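Local coordinates for protein acetolactate synthase isozyme 1 large subunit (Escherichia coli, PDB 6LPI) that is the large subunit of a thiamine diphosphate-dependent enzyme of the acetolactate synthase family and binds thiamine diphosphate, magnesium and FAD, at residues B[16-20]-B[42-48]; B[230-234]-B[250-256]; B[244-249]-B[406-412]. All blocks are in the same frame, centred on the assembly; numbering follows the deposited sequence.

Contact 1: residues B[16-20]-B[42-48]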
# COMPACT_ATOMS: atom_id res chain seq x y z
N ALA B 16 -28.55 1.77 -10.44
CA ALA B 16 -27.77 2.95 -10.08
C ALA B 16 -28.21 3.52 -8.73
O ALA B 16 -27.38 3.79 -7.85
CB ALA B 16 -27.89 4.00 -11.19
N GLU B 17 -29.53 3.69 -8.55
CA GLU B 17 -30.03 4.16 -7.26
C GLU B 17 -29.66 3.22 -6.13
O GLU B 17 -29.39 3.67 -5.01
CB GLU B 17 -31.55 4.38 -7.31
CG GLU B 17 -31.99 5.39 -8.36
CD GLU B 17 -33.49 5.46 -8.53
OE1 GLU B 17 -34.17 4.49 -8.15
OE2 GLU B 17 -33.99 6.50 -9.03
N PHE B 18 -29.63 1.91 -6.38
CA PHE B 18 -29.21 1.01 -5.32
C PHE B 18 -27.74 1.19 -4.98
O PHE B 18 -27.35 1.10 -3.81
CB PHE B 18 -29.44 -0.45 -5.66
CG PHE B 18 -28.91 -1.37 -4.62
CD1 PHE B 18 -29.65 -1.68 -3.50
CD2 PHE B 18 -27.63 -1.89 -4.72
CE1 PHE B 18 -29.15 -2.51 -2.52
CE2 PHE B 18 -27.12 -2.70 -3.75
CZ PHE B 18 -27.88 -3.01 -2.65
N ILE B 19 -26.90 1.39 -5.99
CA ILE B 19 -25.49 1.60 -5.72
C ILE B 19 -25.31 2.80 -4.81
O ILE B 19 -24.62 2.74 -3.78
CB ILE B 19 -24.70 1.77 -7.03
CG1 ILE B 19 -24.58 0.44 -7.76
CG2 ILE B 19 -23.33 2.30 -6.73
CD1 ILE B 19 -24.45 0.62 -9.25
N VAL B 20 -25.96 3.91 -5.16
CA VAL B 20 -25.85 5.12 -4.34
C VAL B 20 -26.39 4.89 -2.94
O VAL B 20 -25.78 5.31 -1.95
CB VAL B 20 -26.57 6.29 -5.03
CG1 VAL B 20 -26.53 7.53 -4.14
CG2 VAL B 20 -25.91 6.57 -6.37
N VAL B 42 -25.39 5.93 -12.90
CA VAL B 42 -25.04 6.08 -11.49
C VAL B 42 -24.90 7.56 -11.17
O VAL B 42 -25.42 8.05 -10.15
CB VAL B 42 -23.76 5.29 -11.16
CG1 VAL B 42 -23.40 5.44 -9.70
CG2 VAL B 42 -23.98 3.84 -11.47
N TYR B 43 -24.23 8.31 -12.05
CA TYR B 43 -24.11 9.74 -11.84
C TYR B 43 -25.48 10.40 -11.71
O TYR B 43 -25.69 11.25 -10.84
CB TYR B 43 -23.27 10.35 -12.96
CG TYR B 43 -21.81 10.34 -12.63
CD1 TYR B 43 -21.01 9.22 -12.91
CD2 TYR B 43 -21.22 11.41 -11.98
CE1 TYR B 43 -19.65 9.21 -12.56
CE2 TYR B 43 -19.86 11.40 -11.65
CZ TYR B 43 -19.09 10.30 -11.95
OH TYR B 43 -17.76 10.30 -11.60
N ASP B 44 -26.45 9.96 -12.52
CA ASP B 44 -27.81 10.47 -12.38
C ASP B 44 -28.31 10.26 -10.96
O ASP B 44 -28.64 11.22 -10.25
CB ASP B 44 -28.74 9.77 -13.36
CG ASP B 44 -30.00 10.54 -13.60
OD1 ASP B 44 -29.92 11.57 -14.31
OD2 ASP B 44 -31.06 10.13 -13.07
N ALA B 45 -28.25 9.00 -10.49
CA ALA B 45 -28.64 8.71 -9.12
C ALA B 45 -27.80 9.51 -8.15
O ALA B 45 -28.32 10.05 -7.15
CB ALA B 45 -28.51 7.21 -8.85
N LEU B 46 -26.51 9.66 -8.44
CA LEU B 46 -25.65 10.32 -7.49
C LEU B 46 -25.98 11.80 -7.39
O LEU B 46 -25.80 12.40 -6.32
CB LEU B 46 -24.19 10.08 -7.87
CG LEU B 46 -23.18 10.64 -6.90
CD1 LEU B 46 -23.31 9.82 -5.64
CD2 LEU B 46 -21.76 10.51 -7.47
N SER B 47 -26.55 12.39 -8.45
CA SER B 47 -26.92 13.79 -8.34
C SER B 47 -27.92 14.01 -7.22
O SER B 47 -27.94 15.10 -6.63
CB SER B 47 -27.46 14.31 -9.67
OG SER B 47 -28.73 13.75 -9.94
N GLN B 48 -28.71 12.98 -6.89
CA GLN B 48 -29.83 13.07 -5.96
C GLN B 48 -29.45 12.84 -4.50
O GLN B 48 -30.29 13.03 -3.63
CB GLN B 48 -30.90 12.05 -6.33
CG GLN B 48 -31.89 12.49 -7.37
CD GLN B 48 -32.60 11.29 -7.99
OE1 GLN B 48 -33.24 11.41 -9.03
NE2 GLN B 48 -32.48 10.13 -7.35
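Val20 and Val42 each bury 66 Å² here, and Ala45 buries 58 Å². They lie at the centre of the packing between helices 15-25 and 40-47. The segment axes come within 8.1 Å and cross at -54°. Val20 reaches across with CG2, which lies 3.6 Å from Ala45 CB and 4.2 Å from Leu46 CB. Val42 meets the start of the segment 16-20: Ala16 CB sits 3.5 Å from Val42 CA. Val42 CG2 is also 3.9 Å from Ile19 CD1. Ala45 CB lies 3.7 Å from Glu17 N, against the backbone itself. The small side chains of Ala16 and Ala45 allow this, and their CA atoms pair closely with the facing helix. Ile19 also packs on Leu147 and Met151 of helix 147-159. Val42 touches Met81 of strand 78-82. No hydrogen bond crosses between the segments. The contact is therefore apolar helix packing within the N-terminal thiamine diphosphate-binding domain, held by close fit and burial of aliphatic groups.

Contact 2: residues B[230-234]-B[250-256]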
# COMPACT_ATOMS: atom_id res chain seq x y z
N ARG B 230 3.72 0.60 21.02
CA ARG B 230 4.50 1.44 21.92
C ARG B 230 4.67 0.78 23.28
O ARG B 230 5.79 0.70 23.80
CB ARG B 230 3.82 2.81 22.07
CG ARG B 230 4.69 3.88 22.70
CD ARG B 230 3.91 5.16 23.03
NE ARG B 230 4.78 6.24 23.52
CZ ARG B 230 5.13 7.32 22.82
NH1 ARG B 230 4.67 7.49 21.58
NH2 ARG B 230 5.93 8.22 23.37
N GLU B 231 3.58 0.24 23.83
CA GLU B 231 3.64 -0.40 25.13
C GLU B 231 4.66 -1.52 25.13
O GLU B 231 5.50 -1.61 26.02
CB GLU B 231 2.26 -0.91 25.52
CG GLU B 231 2.18 -1.52 26.90
CD GLU B 231 0.76 -1.96 27.25
OE1 GLU B 231 -0.09 -2.02 26.34
OE2 GLU B 231 0.49 -2.22 28.44
N LEU B 232 4.64 -2.35 24.08
CA LEU B 232 5.60 -3.45 23.98
C LEU B 232 7.01 -2.93 23.84
O LEU B 232 7.92 -3.36 24.57
CB LEU B 232 5.26 -4.33 22.79
CG LEU B 232 6.40 -5.31 22.51
CD1 LEU B 232 6.37 -6.52 23.44
CD2 LEU B 232 6.35 -5.72 21.05
N ALA B 233 7.23 -1.99 22.92
CA ALA B 233 8.57 -1.49 22.68
C ALA B 233 9.19 -0.95 23.96
O ALA B 233 10.36 -1.21 24.25
CB ALA B 233 8.56 -0.43 21.59
N GLU B 234 8.39 -0.23 24.75
CA GLU B 234 8.94 0.40 25.94
C GLU B 234 9.07 -0.56 27.10
O GLU B 234 10.06 -0.50 27.84
CB GLU B 234 8.06 1.58 26.34
CG GLU B 234 8.21 2.73 25.37
CD GLU B 234 7.19 3.79 25.59
OE1 GLU B 234 7.21 4.80 24.86
OE2 GLU B 234 6.32 3.59 26.46
N LEU B 250 6.58 5.12 16.01
CA LEU B 250 7.17 5.72 17.19
C LEU B 250 7.66 7.11 16.82
O LEU B 250 8.15 7.31 15.70
CB LEU B 250 8.37 4.92 17.74
CG LEU B 250 8.23 3.66 18.58
CD1 LEU B 250 9.58 3.33 19.13
CD2 LEU B 250 7.26 3.86 19.73
N PRO B 251 7.54 8.08 17.72
CA PRO B 251 7.91 9.45 17.36
C PRO B 251 9.39 9.48 17.03
O PRO B 251 10.18 8.73 17.62
CB PRO B 251 7.57 10.27 18.61
CG PRO B 251 7.27 9.27 19.68
CD PRO B 251 6.80 8.04 18.99
N LYS B 252 9.76 10.33 16.08
CA LYS B 252 11.10 10.25 15.51
C LYS B 252 12.19 10.22 16.57
O LYS B 252 13.14 9.43 16.46
CB LYS B 252 11.35 11.39 14.53
CG LYS B 252 12.76 11.25 13.99
CD LYS B 252 13.33 12.48 13.37
CE LYS B 252 14.11 12.07 12.14
NZ LYS B 252 13.22 11.28 11.23
N ALA B 253 12.08 11.06 17.59
CA ALA B 253 13.09 11.18 18.64
C ALA B 253 13.00 10.11 19.71
O ALA B 253 13.77 10.16 20.67
CB ALA B 253 13.02 12.56 19.29
N HIS B 254 12.07 9.17 19.60
CA HIS B 254 11.88 8.21 20.68
C HIS B 254 13.20 7.47 20.93
O HIS B 254 13.87 7.05 19.98
CB HIS B 254 10.77 7.21 20.33
CG HIS B 254 10.48 6.23 21.43
ND1 HIS B 254 9.25 6.16 22.05
CD2 HIS B 254 11.24 5.26 21.99
CE1 HIS B 254 9.27 5.21 22.96
NE2 HIS B 254 10.47 4.65 22.95
N PRO B 255 13.61 7.34 22.20
CA PRO B 255 14.95 6.80 22.48
C PRO B 255 15.14 5.36 22.06
O PRO B 255 16.27 4.87 22.12
CB PRO B 255 15.07 6.96 24.00
CG PRO B 255 14.11 8.01 24.35
CD PRO B 255 12.96 7.86 23.41
N LEU B 256 14.08 4.67 21.68
CA LEU B 256 14.20 3.32 21.15
C LEU B 256 14.15 3.30 19.63
O LEU B 256 14.13 2.22 19.04
CB LEU B 256 13.12 2.42 21.73
CG LEU B 256 13.16 2.09 23.23
CD1 LEU B 256 11.83 1.50 23.68
CD2 LEU B 256 14.30 1.18 23.62
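Arg230 opens the helical segment with an extended side chain. The CA-to-CB bond runs sideways, yet the long chain, with chi1 to chi3 all t, carries the guanidinium up to the loop 250-256. The aliphatic part passes Leu250, with Arg230 CG 3.9 Å from Leu250 CD2. Further out, Arg230 NH1 is 3.4 Å from Pro251 CD. The guanidinium has His254 over one face. Arg230 buries 60 Å², more than any other residue of this contact.

Ala233 points toward the loop and meets Leu256. The carbonyl Ala233 O lies 3.1 Å from Leu256 CD1, and Ala233 CB is 4.3 Å from the same methyl. Glu234 follows one helical turn after Arg230. Its amide Glu234 N donates to Arg230 O at 2.9 Å. The two side chains form a salt bridge, Arg230 NE to Glu234 OE1 at 3.1 Å, although the position of OE1 is less certain. Glu234 CA lies 3.8 Å from Leu256 CD1.

Across from them, the loop makes a type I beta turn from Pro251 to His254, closed by His254 N to Pro251 O at 2.8 Å. The turn brings Pro251 and His254 to the end of the Arg230 side chain. No hydrogen bond crosses between the segments.

The contact lies in the Rossmann-like central domain, at one edge of a parallel sheet. Helix 226-235 is the crossover of a beta-alpha-beta unit and packs through Ala233 on its strands, 214-218 and 240-242. The loop 250-256 packs against it on the way to the outermost strand 257-260, and the backbones of Leu256 and Thr240 are hydrogen-bonded.

Contact 3: residues B[244-249]-B[406-412]. With FAD (flavin-adenine dinucleotide), chain I.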
# COMPACT_ATOMS: atom_id res chain seq x y z
N LEU B 244 9.68 1.96 5.52
CA LEU B 244 9.13 3.20 4.99
C LEU B 244 7.64 3.36 5.28
O LEU B 244 7.15 4.49 5.42
CB LEU B 244 9.37 3.29 3.48
CG LEU B 244 8.87 4.58 2.83
CD1 LEU B 244 9.69 5.74 3.33
CD2 LEU B 244 8.97 4.46 1.32
N MET B 245 6.90 2.26 5.35
CA MET B 245 5.46 2.27 5.58
C MET B 245 5.08 2.41 7.04
O MET B 245 3.89 2.48 7.34
CB MET B 245 4.81 0.99 5.03
CG MET B 245 5.09 0.72 3.56
SD MET B 245 4.68 2.16 2.57
CE MET B 245 2.90 1.85 2.47
N ALA B 246 6.04 2.38 7.96
CA ALA B 246 5.76 2.41 9.39
C ALA B 246 6.27 3.66 10.10
O ALA B 246 6.16 3.76 11.33
CB ALA B 246 6.35 1.15 10.05
N LEU B 247 6.84 4.62 9.36
CA LEU B 247 7.29 5.86 9.97
C LEU B 247 6.15 6.50 10.77
O LEU B 247 5.00 6.53 10.32
CB LEU B 247 7.77 6.82 8.90
CG LEU B 247 8.87 6.27 7.98
CD1 LEU B 247 9.46 7.43 7.16
CD2 LEU B 247 9.98 5.43 8.72
N GLY B 248 6.50 7.01 11.95
CA GLY B 248 5.52 7.56 12.86
C GLY B 248 4.96 6.58 13.88
O GLY B 248 4.37 7.02 14.87
N MET B 249 5.16 5.27 13.68
CA MET B 249 4.70 4.30 14.67
C MET B 249 5.41 4.48 16.01
O MET B 249 4.88 4.07 17.05
CB MET B 249 4.88 2.88 14.13
CG MET B 249 3.86 2.45 13.06
SD MET B 249 2.10 2.79 13.34
CE MET B 249 1.86 2.09 14.97
N ARG B 406 3.27 10.50 14.20
CA ARG B 406 1.93 10.01 14.40
C ARG B 406 1.64 8.88 13.42
O ARG B 406 2.17 8.87 12.29
CB ARG B 406 0.86 11.10 14.19
CG ARG B 406 0.69 12.12 15.31
CD ARG B 406 -0.45 13.12 15.03
NE ARG B 406 -0.50 13.56 13.63
CZ ARG B 406 -1.32 13.05 12.72
NH1 ARG B 406 -2.15 12.07 13.05
NH2 ARG B 406 -1.30 13.49 11.47
N PRO B 407 0.84 7.89 13.82
CA PRO B 407 0.30 6.96 12.83
C PRO B 407 -0.63 7.70 11.87
O PRO B 407 -1.22 8.72 12.20
CB PRO B 407 -0.47 5.94 13.68
CG PRO B 407 0.15 6.05 15.03
CD PRO B 407 0.55 7.47 15.20
N ARG B 408 -0.72 7.16 10.65
CA ARG B 408 -1.53 7.72 9.58
C ARG B 408 -1.29 9.22 9.41
O ARG B 408 -2.19 9.98 9.05
CB ARG B 408 -3.01 7.40 9.81
CG ARG B 408 -3.19 5.91 10.13
CD ARG B 408 -4.61 5.41 10.10
NE ARG B 408 -4.91 5.03 8.72
CZ ARG B 408 -5.25 3.80 8.32
NH1 ARG B 408 -5.36 2.80 9.19
NH2 ARG B 408 -5.49 3.58 7.03
N GLN B 409 -0.04 9.63 9.59
CA GLN B 409 0.39 10.99 9.26
C GLN B 409 1.22 11.02 8.00
O GLN B 409 1.21 12.02 7.29
CB GLN B 409 1.20 11.57 10.44
CG GLN B 409 2.08 12.72 10.04
CD GLN B 409 2.69 13.42 11.22
OE1 GLN B 409 2.43 14.60 11.45
NE2 GLN B 409 3.52 12.70 11.98
N TRP B 410 1.86 9.90 7.70
CA TRP B 410 2.84 9.73 6.63
C TRP B 410 2.19 8.92 5.51
O TRP B 410 1.78 7.78 5.73
CB TRP B 410 4.07 9.03 7.20
CG TRP B 410 5.10 8.57 6.27
CD1 TRP B 410 5.49 7.27 6.05
CD2 TRP B 410 5.96 9.38 5.47
NE1 TRP B 410 6.53 7.24 5.15
CE2 TRP B 410 6.83 8.52 4.77
CE3 TRP B 410 6.06 10.76 5.25
CZ2 TRP B 410 7.79 8.98 3.88
CZ3 TRP B 410 7.01 11.22 4.37
CH2 TRP B 410 7.87 10.33 3.70
N LEU B 411 2.03 9.56 4.35
CA LEU B 411 1.41 8.98 3.16
C LEU B 411 2.45 8.93 2.05
O LEU B 411 2.77 9.96 1.45
CB LEU B 411 0.21 9.80 2.68
CG LEU B 411 -1.23 9.56 3.16
CD1 LEU B 411 -1.34 9.57 4.66
CD2 LEU B 411 -2.18 10.57 2.55
N THR B 412 2.93 7.74 1.72
CA THR B 412 3.86 7.59 0.62
C THR B 412 3.52 6.31 -0.14
O THR B 412 2.89 5.40 0.38
CB THR B 412 5.31 7.54 1.10
OG1 THR B 412 6.20 7.81 -0.00
CG2 THR B 412 5.64 6.21 1.69
PA FAD I . 3.70 -3.29 3.69
O1A FAD I . 3.43 -1.89 4.08
O2A FAD I . 3.19 -3.73 2.34
O5B FAD I . 3.04 -4.08 4.89
C5B FAD I . 1.92 -4.96 4.70
C4B FAD I . 2.17 -6.19 5.53
O4B FAD I . 1.51 -6.07 6.81
C3B FAD I . 1.65 -7.49 4.91
O3B FAD I . 2.57 -8.53 5.22
C2B FAD I . 0.27 -7.61 5.58
O2B FAD I . -0.27 -8.93 5.58
C1B FAD I . 0.64 -7.18 6.99
N9A FAD I . -0.47 -6.77 7.83
C8A FAD I . -1.43 -5.84 7.55
N7A FAD I . -2.31 -5.67 8.52
C5A FAD I . -1.89 -6.56 9.50
C6A FAD I . -2.40 -6.88 10.78
N6A FAD I . -3.48 -6.31 11.31
N1A FAD I . -1.75 -7.82 11.49
C2A FAD I . -0.67 -8.40 10.96
N3A FAD I . -0.10 -8.18 9.78
C4A FAD I . -0.76 -7.25 9.08
N1 FAD I . 11.43 0.48 2.43
C2 FAD I . 12.28 0.27 3.48
O2 FAD I . 11.95 -0.41 4.44
N3 FAD I . 13.55 0.83 3.46
C4 FAD I . 14.07 1.62 2.46
O4 FAD I . 15.21 2.07 2.56
C4X FAD I . 13.16 1.83 1.35
N5 FAD I . 13.56 2.58 0.34
C5X FAD I . 12.68 2.79 -0.71
C6 FAD I . 13.08 3.59 -1.78
C7 FAD I . 12.21 3.83 -2.85
C7M FAD I . 12.68 4.68 -4.00
C8 FAD I . 10.93 3.27 -2.85
C8M FAD I . 9.98 3.51 -4.00
C9 FAD I . 10.53 2.48 -1.78
C9A FAD I . 11.39 2.23 -0.72
N10 FAD I . 11.00 1.43 0.38
C10 FAD I . 11.86 1.21 1.43
C1' FAD I . 9.68 0.82 0.44
C2' FAD I . 9.68 -0.64 -0.00
O2' FAD I . 9.60 -0.72 -1.43
C3' FAD I . 8.46 -1.35 0.59
O3' FAD I . 7.27 -0.67 0.21
C4' FAD I . 8.48 -1.46 2.11
O4' FAD I . 9.82 -1.69 2.54
C5' FAD I . 7.59 -2.57 2.61
O5' FAD I . 7.29 -2.35 4.00
P FAD I . 6.33 -3.30 4.77
O1P FAD I . 7.07 -4.60 5.07
O2P FAD I . 5.78 -2.62 5.81
O3P FAD I . 5.25 -3.58 3.69
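The FAD pocket includes Leu244 and Met245, and this contact links that part of it to the edge of the C-terminal domain. Leu244 N makes a weak hydrogen bond to FAD O2 at 3.5 Å. Met245 CG lies 3.1 Å from FAD O1A. Trp410 NE1 donates to Leu244 O at 2.8 Å. Leu247 CD1 sits over the indole face in a CH-pi contact, 3.9 Å from the centroid of the Trp410 five-membered ring. Thr412 CG2 meets Leu244 CD2 at 3.8 Å. A type II beta turn runs from Ala246 to Met249. At phi 92° a side chain on Gly248 would jam against the preceding carbonyl and clash with Arg406 O, so the turn can pass close to Arg406 only without one. Gly248 O lies 3.6 Å from Arg406 C, and Met249 SD packs 4.1 Å from Pro407 CB. The contact is an interface between the central and C-terminal domains of a thiamine diphosphate enzyme, where the loop after strand 240-242 touches both FAD and the edge strand 410-411.

How the contacts relate
Contacts 2 and 3 share the long connection between strands 240-242 and 257-260. Residues 244-249 serve contact 3 and residues 250-256 follow directly in contact 2. Their centres are 14 Å apart, and their segments alternate along the chain. Contact 2 keeps to the central domain, whereas contact 3 joins that domain to the C-terminal one and touches FAD. The Thr412 side chain in contact 3 is about 11 Å from a bound thiamine diphosphate. Contact 1 stands apart in the N-terminal domain. Its centre is 47 Å from that of contact 2, across the chain's centre, and 35 Å from that of contact 3.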